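Local coordinates for protein endoribonuclease MazF4 (Mycobacterium tuberculosis, PDB 5XE2) that cleaves single-stranded mRNA at UCGCU sequences as the endoribonuclease toxin of a type II toxin-antitoxin pair, and is neutralised by its cognate antitoxin MazE4, at residues Lys21-Val26 against Ala68-Thr73; Asn29-Asn32 against Ala36-Val39; Thr52-Gly57 against Met91-Thr96. All coordinates share one frame; numbering follows the deposited sequence.

Contact 1: residues Lys21-Val26 against Ala68-Thr73; sequences KPWLIV and ADNIET
Strand 21-25 and the strand segment 70-73 do not pair directly: Trp-23 and Glu-72, whose side chains touch, are the closest residues by backbone, and their CA atoms are still 9.2 Å apart. Strand 37-44 lies between them in the antiparallel sheet and bonds to Pro-22 and Leu-24 on one side. What spans the gap is the indole of Trp-23. With its CG beside the backbone N (chi1 -70°), the six-membered ring extends over the intervening strand, and its far corner does the touching. CH2 of Trp-23 lies 3.5 Å from CD of Glu-72, the carboxylate plane turned 53° from the ring, and the carbon comes to the ring obliquely. The neighbouring CZ3 of Trp-23 rests 3.7 Å from the backbone O of Asn-70 and 3.9 Å from CB of Glu-72. On the far strand ND2 of Asn-70 donates to OE2 of Glu-72 over 3.1 Å, the acceptor close to the amide plane; this bond helps fix how the carboxylate is turned. Leu-16 packs against both Trp-23 and Glu-72. Asn-70 ND2 also reaches Thr-73 OG1 of the second subunit, which places this end of the contact at the dimer interface. Trp-23 thus spans the outer two of three successive antiparallel strands, 21-25, 37-44 and 65-75, consistent with the SH3-like barrel of the PemK/MazF family.

Contact 2: residues Asn29-Asn32 against Ala36-Val39; sequences NARN and ADVV
Helix 29-34 sits beside the start of strand 37-44, with a short turn joining them, and the backbones come nearest at Asn-32 and Val-38, whose CA atoms are 5.6 Å apart. Arg-31 carries most of the contact. Its CG stands anti to the backbone N (chi1 -179°), and a bend at chi2 of -90° swings the rest of the chain across to the strand. There the guanidinium approaches Asp-37 side-on, with NE and NH2. NH2 makes the salt bridge to OD1 of Asp-37 at 2.8 Å; the oxygen lies near the guanidinium plane but is approached from above its own carboxylate plane. NE donates to the backbone O of Asp-37 at 2.9 Å, a bent bond (132° at the hydrogen) that arrives above the carbonyl plane, and adds a weak bond to OD1. One face of the guanidinium lies over the strand backbone, with Val-39 N above its centre, while CG2 of Val-39 comes within 3.4 Å of NH1 of Arg-31. Asn-32 meets the strand differently: its OD1 is 3.3 Å from CG1 of Val-38, the two side chains crossing at about a right angle. The stronger polar tie of that oxygen is to Ser-27 OG, which also bonds the backbone N of Val-39. NH1 of Arg-31 donates to the backbone O of Asp-69 of the second subunit. The buried arginine charge thus faces a carboxylate and two backbone carbonyl oxygens, one from each subunit. The adjacent positive charge would probably keep Asp-37 ionised, and the bonds fix the rotation of the guanidinium while tying the helix, the strand and the partner subunit together.

Contact 3: residues Thr52-Gly57 against Met91-Thr96; sequences TWVAMG and MNKINT
Val-54 points from its strand straight at the helix, meeting Lys-93 and Ile-94. At the root, CB of Val-54 is 4.1 Å from CG1 of Ile-94. Its branches part. CG1, anti to the backbone N (chi1 -178°), runs up to the lysine, lying 3.7 Å from CB of Lys-93 and 4.1 Å from its CD, so the methyl rests against the aliphatic stem. CG2 settles between the helix backbone and the isoleucine: it is 3.9 Å from the carbonyl O of Lys-93 and 4.1 Å from CG1 of Ile-94. Thr-90 and Ala-97, one turn to each side along the same helix, also touch this valine. Strand 53-55 is an outermost strand of the sheet within the chain, bonded to strand 65-75, and the C-terminal helix 88-101 packs against it, running roughly alongside in the opposite sense and covering this side of the sheet, consistent with the SH3-like barrel of PemK/MazF toxins. Farther out, the Lys-93 chain continues extended past CG, and its NZ gives a hydrogen to a water at 2.7 Å. That water donates to the backbone O of Ala-55 at 3.0 Å, linking the lysine tip to the strand backbone.

Strand 65-75 and its neighbours tie the three contacts together. Contacts 1 and 2 have centres 13 Å apart and meet where Val-26 N probably bonds Val-39 O at 2.9 Å and Ile-71 CG2 packs on Val-39 CG1. Contact 3, its centre 12 Å from that of contact 1, joins it at the corner of the chain: Thr-52 OG1 reaches Asp-69 OD2 at 2.7 Å, and Leu-24 CD2 packs 3.4 Å from Ile-94 CD1. Contacts 2 and 3 lie on opposite sides of the chain's centre, nearest atoms about 9 Å apart. All three touch the second subunit; there, a backbone oxygen of segment 68-73 in one chain meets contact 2 of the other.

Contact 1: residues Lys21-Val26 against Ala68-Thr73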
loop_
_atom_site.group_PDB
_atom_site.type_symbol
_atom_site.label_atom_id
_atom_site.label_comp_id
_atom_site.label_asym_id
_atom_site.label_seq_id
_atom_site.Cartn_x
_atom_site.Cartn_y
_atom_site.Cartn_z
ATOM N N LYS A 21 16.985 -0.886 -5.208
ATOM C CA LYS A 21 16.389 0.347 -5.719
ATOM C C LYS A 21 15.857 1.195 -4.546
ATOM O O LYS A 21 15.699 0.674 -3.439
ATOM C CB LYS A 21 15.292 0.021 -6.744
ATOM C CG LYS A 21 15.844 -0.472 -8.095
ATOM C CD LYS A 21 15.275 0.281 -9.296
ATOM C CE LYS A 21 16.350 0.668 -10.307
ATOM N NZ LYS A 21 15.802 1.555 -11.374
ATOM N N PRO A 22 15.624 2.504 -4.778
ATOM C CA PRO A 22 15.124 3.388 -3.723
ATOM C C PRO A 22 13.626 3.271 -3.480
ATOM O O PRO A 22 12.849 3.144 -4.429
ATOM C CB PRO A 22 15.483 4.792 -4.221
ATOM C CG PRO A 22 15.606 4.671 -5.692
ATOM C CD PRO A 22 15.961 3.245 -6.009
ATOM N N TRP A 23 13.252 3.320 -2.204
ATOM C CA TRP A 23 11.868 3.221 -1.771
ATOM C C TRP A 23 11.561 4.370 -0.830
ATOM O O TRP A 23 12.350 4.668 0.064
ATOM C CB TRP A 23 11.618 1.892 -1.056
ATOM C CG TRP A 23 11.641 0.698 -1.948
ATOM C CD1 TRP A 23 12.742 0.003 -2.357
ATOM C CD2 TRP A 23 10.508 0.040 -2.541
ATOM N NE1 TRP A 23 12.369 -1.047 -3.166
ATOM C CE2 TRP A 23 11.006 -1.047 -3.299
ATOM C CE3 TRP A 23 9.124 0.265 -2.508
ATOM C CZ2 TRP A 23 10.169 -1.911 -4.017
ATOM C CZ3 TRP A 23 8.290 -0.591 -3.222
ATOM C CH2 TRP A 23 8.820 -1.670 -3.964
ATOM N N LEU A 24 10.402 4.990 -1.037
ATOM C CA LEU A 24 9.918 6.089 -0.211
ATOM C C LEU A 24 8.937 5.595 0.851
ATOM O O LEU A 24 7.905 5.004 0.507
ATOM C CB LEU A 24 9.212 7.119 -1.081
ATOM C CG LEU A 24 8.444 8.202 -0.316
ATOM C CD1 LEU A 24 9.402 9.187 0.320
ATOM C CD2 LEU A 24 7.460 8.920 -1.212
ATOM N N ILE A 25 9.218 5.917 2.114
ATOM C CA ILE A 25 8.368 5.486 3.240
ATOM C C ILE A 25 7.045 6.265 3.215
ATOM O O ILE A 25 7.052 7.499 3.255
ATOM C CB ILE A 25 9.039 5.734 4.615
ATOM C CG1 ILE A 25 10.432 5.078 4.708
ATOM C CG2 ILE A 25 8.131 5.253 5.752
ATOM C CD1 ILE A 25 10.448 3.585 4.470
ATOM N N VAL A 26 5.924 5.542 3.155
ATOM C CA VAL A 26 4.585 6.170 3.182
ATOM C C VAL A 26 3.705 5.795 4.384
ATOM O O VAL A 26 2.661 6.419 4.600
ATOM C CB VAL A 26 3.828 5.958 1.849
ATOM C CG1 VAL A 26 4.568 6.679 0.721
ATOM C CG2 VAL A 26 3.668 4.478 1.511
ATOM N N ALA A 68 3.388 5.332 -7.214
ATOM C CA ALA A 68 2.455 5.078 -6.098
ATOM C C ALA A 68 1.569 3.853 -6.301
ATOM O O ALA A 68 0.896 3.434 -5.361
ATOM C CB ALA A 68 1.591 6.305 -5.826
ATOM N N ASP A 69 1.550 3.286 -7.512
ATOM C CA ASP A 69 0.893 1.988 -7.741
ATOM C C ASP A 69 1.640 0.809 -7.120
ATOM O O ASP A 69 1.024 -0.216 -6.833
ATOM C CB ASP A 69 0.673 1.720 -9.243
ATOM C CG ASP A 69 -0.420 2.589 -9.843
ATOM O OD1 ASP A 69 -1.410 2.878 -9.142
ATOM O OD2 ASP A 69 -0.302 2.978 -11.018
ATOM N N ASN A 70 2.952 0.951 -6.920
ATOM C CA ASN A 70 3.773 -0.131 -6.401
ATOM C C ASN A 70 4.025 0.091 -4.914
ATOM O O ASN A 70 5.025 0.692 -4.515
ATOM C CB ASN A 70 5.068 -0.225 -7.218
ATOM C CG ASN A 70 5.936 -1.441 -6.873
ATOM O OD1 ASN A 70 7.059 -1.503 -7.343
ATOM N ND2 ASN A 70 5.433 -2.407 -6.094
ATOM N N ILE A 71 3.085 -0.395 -4.108
ATOM C CA ILE A 71 3.105 -0.244 -2.662
ATOM C C ILE A 71 3.512 -1.585 -2.055
ATOM O O ILE A 71 2.916 -2.619 -2.370
ATOM C CB ILE A 71 1.722 0.203 -2.122
ATOM C CG1 ILE A 71 1.257 1.514 -2.778
ATOM C CG2 ILE A 71 1.768 0.414 -0.612
ATOM C CD1 ILE A 71 -0.249 1.702 -2.796
ATOM N N GLU A 72 4.525 -1.573 -1.188
ATOM C CA GLU A 72 5.013 -2.802 -0.547
ATOM C C GLU A 72 5.345 -2.609 0.923
ATOM O O GLU A 72 5.614 -1.499 1.377
ATOM C CB GLU A 72 6.236 -3.338 -1.301
ATOM C CG GLU A 72 5.881 -3.819 -2.697
ATOM C CD GLU A 72 6.978 -4.580 -3.398
ATOM O OE1 GLU A 72 7.892 -5.096 -2.716
ATOM O OE2 GLU A 72 6.927 -4.654 -4.652
ATOM N N THR A 73 5.308 -3.712 1.659
ATOM C CA THR A 73 5.688 -3.738 3.046
ATOM C C THR A 73 7.150 -4.202 3.119
ATOM O O THR A 73 7.487 -5.275 2.629
ATOM C CB THR A 73 4.768 -4.678 3.851
ATOM O OG1 THR A 73 3.411 -4.238 3.728
ATOM C CG2 THR A 73 5.149 -4.694 5.336
#

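Contact 2: residues Asn29-Asn32 against Ala36-Val39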
loop_
_atom_site.group_PDB
_atom_site.type_symbol
_atom_site.label_atom_id
_atom_site.label_comp_id
_atom_site.label_asym_id
_atom_site.label_seq_id
_atom_site.Cartn_x
_atom_site.Cartn_y
_atom_site.Cartn_z
ATOM N N ASN A 29 4.180 7.585 10.997
ATOM C CA ASN A 29 5.340 7.547 11.893
ATOM C C ASN A 29 5.193 6.735 13.188
ATOM O O ASN A 29 6.178 6.190 13.684
ATOM C CB ASN A 29 5.817 8.978 12.200
ATOM C CG ASN A 29 6.501 9.624 11.007
ATOM O OD1 ASN A 29 7.012 8.928 10.130
ATOM N ND2 ASN A 29 6.514 10.952 10.966
ATOM N N ALA A 30 3.985 6.640 13.730
ATOM C CA ALA A 30 3.743 5.795 14.915
ATOM C C ALA A 30 4.009 4.304 14.587
ATOM O O ALA A 30 4.743 3.612 15.301
ATOM C CB ALA A 30 2.317 6.005 15.431
ATOM N N ARG A 31 3.445 3.833 13.475
ATOM C CA ARG A 31 3.698 2.474 12.983
ATOM C C ARG A 31 5.183 2.283 12.672
ATOM O O ARG A 31 5.761 1.241 13.017
ATOM C CB ARG A 31 2.832 2.167 11.747
ATOM C CG ARG A 31 2.997 0.765 11.147
ATOM C CD ARG A 31 4.082 0.709 10.070
ATOM N NE ARG A 31 4.186 -0.592 9.410
ATOM C CZ ARG A 31 3.384 -1.034 8.435
ATOM N NH1 ARG A 31 2.372 -0.293 7.969
ATOM N NH2 ARG A 31 3.594 -2.248 7.914
ATOM N N ASN A 32 5.804 3.282 12.046
ATOM C CA ASN A 32 7.225 3.175 11.683
ATOM C C ASN A 32 8.165 3.082 12.892
ATOM O O ASN A 32 9.205 2.425 12.818
ATOM C CB ASN A 32 7.678 4.346 10.814
ATOM C CG ASN A 32 6.940 4.439 9.490
ATOM O OD1 ASN A 32 6.431 3.452 8.963
ATOM N ND2 ASN A 32 6.892 5.641 8.940
ATOM N N ALA A 36 7.763 -3.666 13.401
ATOM C CA ALA A 36 8.988 -4.249 12.802
ATOM C C ALA A 36 9.175 -3.929 11.320
ATOM O O ALA A 36 10.212 -4.265 10.753
ATOM C CB ALA A 36 9.009 -5.752 13.002
ATOM N N ASP A 37 8.183 -3.293 10.695
ATOM C CA ASP A 37 8.216 -3.030 9.260
ATOM C C ASP A 37 7.576 -1.690 8.915
ATOM O O ASP A 37 7.051 -0.992 9.784
ATOM C CB ASP A 37 7.571 -4.200 8.488
ATOM C CG ASP A 37 6.158 -4.541 8.962
ATOM O OD1 ASP A 37 5.437 -3.680 9.517
ATOM O OD2 ASP A 37 5.756 -5.699 8.749
ATOM N N VAL A 38 7.659 -1.338 7.638
ATOM C CA VAL A 38 7.102 -0.100 7.094
ATOM C C VAL A 38 6.438 -0.407 5.755
ATOM O O VAL A 38 6.631 -1.482 5.188
ATOM C CB VAL A 38 8.195 0.968 6.862
ATOM C CG1 VAL A 38 8.881 1.344 8.172
ATOM C CG2 VAL A 38 9.220 0.516 5.814
ATOM N N VAL A 39 5.671 0.553 5.259
ATOM C CA VAL A 39 5.134 0.510 3.912
ATOM C C VAL A 39 5.807 1.609 3.103
ATOM O O VAL A 39 6.020 2.724 3.595
ATOM C CB VAL A 39 3.604 0.644 3.885
ATOM C CG1 VAL A 39 3.085 0.696 2.455
ATOM C CG2 VAL A 39 2.973 -0.523 4.621
#

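Contact 3: residues Thr52-Gly57 against Met91-Thr96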
loop_
_atom_site.group_PDB
_atom_site.type_symbol
_atom_site.label_atom_id
_atom_site.label_comp_id
_atom_site.label_asym_id
_atom_site.label_seq_id
_atom_site.Cartn_x
_atom_site.Cartn_y
_atom_site.Cartn_z
ATOM N N THR A 52 -1.033 8.393 -10.939
ATOM C CA THR A 52 -0.353 7.676 -9.841
ATOM C C THR A 52 1.180 7.775 -9.831
ATOM O O THR A 52 1.826 7.183 -8.962
ATOM C CB THR A 52 -0.773 6.202 -9.819
ATOM O OG1 THR A 52 -0.668 5.657 -11.144
ATOM C CG2 THR A 52 -2.205 6.088 -9.312
ATOM N N TRP A 53 1.759 8.494 -10.793
ATOM C CA TRP A 53 3.195 8.752 -10.820
ATOM C C TRP A 53 3.436 10.207 -10.439
ATOM O O TRP A 53 2.702 11.089 -10.889
ATOM C CB TRP A 53 3.780 8.416 -12.190
ATOM C CG TRP A 53 3.894 6.926 -12.375
ATOM C CD1 TRP A 53 2.941 5.977 -12.079
ATOM C CD2 TRP A 53 5.017 6.213 -12.861
ATOM N NE1 TRP A 53 3.406 4.727 -12.366
ATOM C CE2 TRP A 53 4.678 4.838 -12.850
ATOM C CE3 TRP A 53 6.278 6.591 -13.314
ATOM C CZ2 TRP A 53 5.557 3.847 -13.274
ATOM C CZ3 TRP A 53 7.135 5.614 -13.735
ATOM C CH2 TRP A 53 6.782 4.257 -13.713
ATOM N N VAL A 54 4.420 10.439 -9.574
ATOM C CA VAL A 54 4.777 11.783 -9.115
ATOM C C VAL A 54 6.248 12.039 -9.435
ATOM O O VAL A 54 7.117 11.354 -8.920
ATOM C CB VAL A 54 4.539 11.952 -7.591
ATOM C CG1 VAL A 54 4.866 13.375 -7.147
ATOM C CG2 VAL A 54 3.097 11.607 -7.232
ATOM N N ALA A 55 6.515 13.025 -10.286
ATOM C CA ALA A 55 7.881 13.434 -10.584
ATOM C C ALA A 55 8.466 14.202 -9.402
ATOM O O ALA A 55 7.799 15.050 -8.799
ATOM C CB ALA A 55 7.923 14.302 -11.847
ATOM N N MET A 56 9.720 13.909 -9.083
ATOM C CA MET A 56 10.460 14.695 -8.113
ATOM C C MET A 56 10.693 16.078 -8.703
ATOM O O MET A 56 10.789 16.230 -9.925
ATOM C CB MET A 56 11.801 14.045 -7.792
ATOM C CG MET A 56 11.721 12.698 -7.093
ATOM S SD MET A 56 10.846 12.767 -5.513
ATOM C CE MET A 56 11.398 11.251 -4.760
ATOM N N GLY A 57 10.766 17.073 -7.829
ATOM C CA GLY A 57 10.883 18.474 -8.229
ATOM C C GLY A 57 12.259 19.045 -7.953
ATOM O O GLY A 57 13.095 18.389 -7.314
ATOM N N MET A 91 5.391 15.511 -1.169
ATOM C CA MET A 91 4.629 14.521 -0.376
ATOM C C MET A 91 3.115 14.680 -0.511
ATOM O O MET A 91 2.394 13.677 -0.522
ATOM C CB MET A 91 5.008 14.552 1.113
ATOM C CG MET A 91 6.297 13.829 1.475
ATOM S SD MET A 91 6.440 12.127 0.867
ATOM C CE MET A 91 5.063 11.304 1.644
ATOM N N ASN A 92 2.639 15.926 -0.612
ATOM C CA ASN A 92 1.209 16.194 -0.817
ATOM C C ASN A 92 0.693 15.625 -2.124
ATOM O O ASN A 92 -0.410 15.094 -2.167
ATOM C CB ASN A 92 0.897 17.698 -0.752
ATOM C CG ASN A 92 0.837 18.231 0.671
ATOM O OD1 ASN A 92 0.556 17.495 1.619
ATOM N ND2 ASN A 92 1.088 19.521 0.827
ATOM N N LYS A 93 1.492 15.740 -3.185
ATOM C CA LYS A 93 1.195 15.087 -4.467
ATOM C C LYS A 93 1.182 13.572 -4.300
ATOM O O LYS A 93 0.330 12.893 -4.858
ATOM C CB LYS A 93 2.227 15.450 -5.540
ATOM C CG LYS A 93 2.269 16.917 -5.930
ATOM C CD LYS A 93 3.363 17.164 -6.959
ATOM C CE LYS A 93 3.734 18.628 -7.043
ATOM N NZ LYS A 93 4.863 18.857 -7.994
ATOM N N ILE A 94 2.143 13.055 -3.537
ATOM C CA ILE A 94 2.208 11.622 -3.255
ATOM C C ILE A 94 0.969 11.158 -2.492
ATOM O O ILE A 94 0.445 10.091 -2.794
ATOM C CB ILE A 94 3.522 11.225 -2.536
ATOM C CG1 ILE A 94 4.700 11.400 -3.497
ATOM C CG2 ILE A 94 3.467 9.780 -2.032
ATOM C CD1 ILE A 94 6.037 11.552 -2.811
ATOM N N ASN A 95 0.481 11.958 -1.540
ATOM C CA ASN A 95 -0.757 11.597 -0.827
ATOM C C ASN A 95 -1.934 11.397 -1.769
ATOM O O ASN A 95 -2.702 10.450 -1.613
ATOM C CB ASN A 95 -1.147 12.645 0.210
ATOM C CG ASN A 95 -0.134 12.782 1.324
ATOM O OD1 ASN A 95 0.644 11.862 1.615
ATOM N ND2 ASN A 95 -0.143 13.936 1.965
ATOM N N THR A 96 -2.070 12.294 -2.742
ATOM C CA THR A 96 -3.162 12.218 -3.714
ATOM C C THR A 96 -2.985 10.997 -4.607
ATOM O O THR A 96 -3.950 10.276 -4.865
ATOM C CB THR A 96 -3.239 13.501 -4.567
ATOM O OG1 THR A 96 -3.366 14.624 -3.691
ATOM C CG2 THR A 96 -4.440 13.466 -5.516
HETATM O O HOH W 1 6.989 17.434 -7.210
#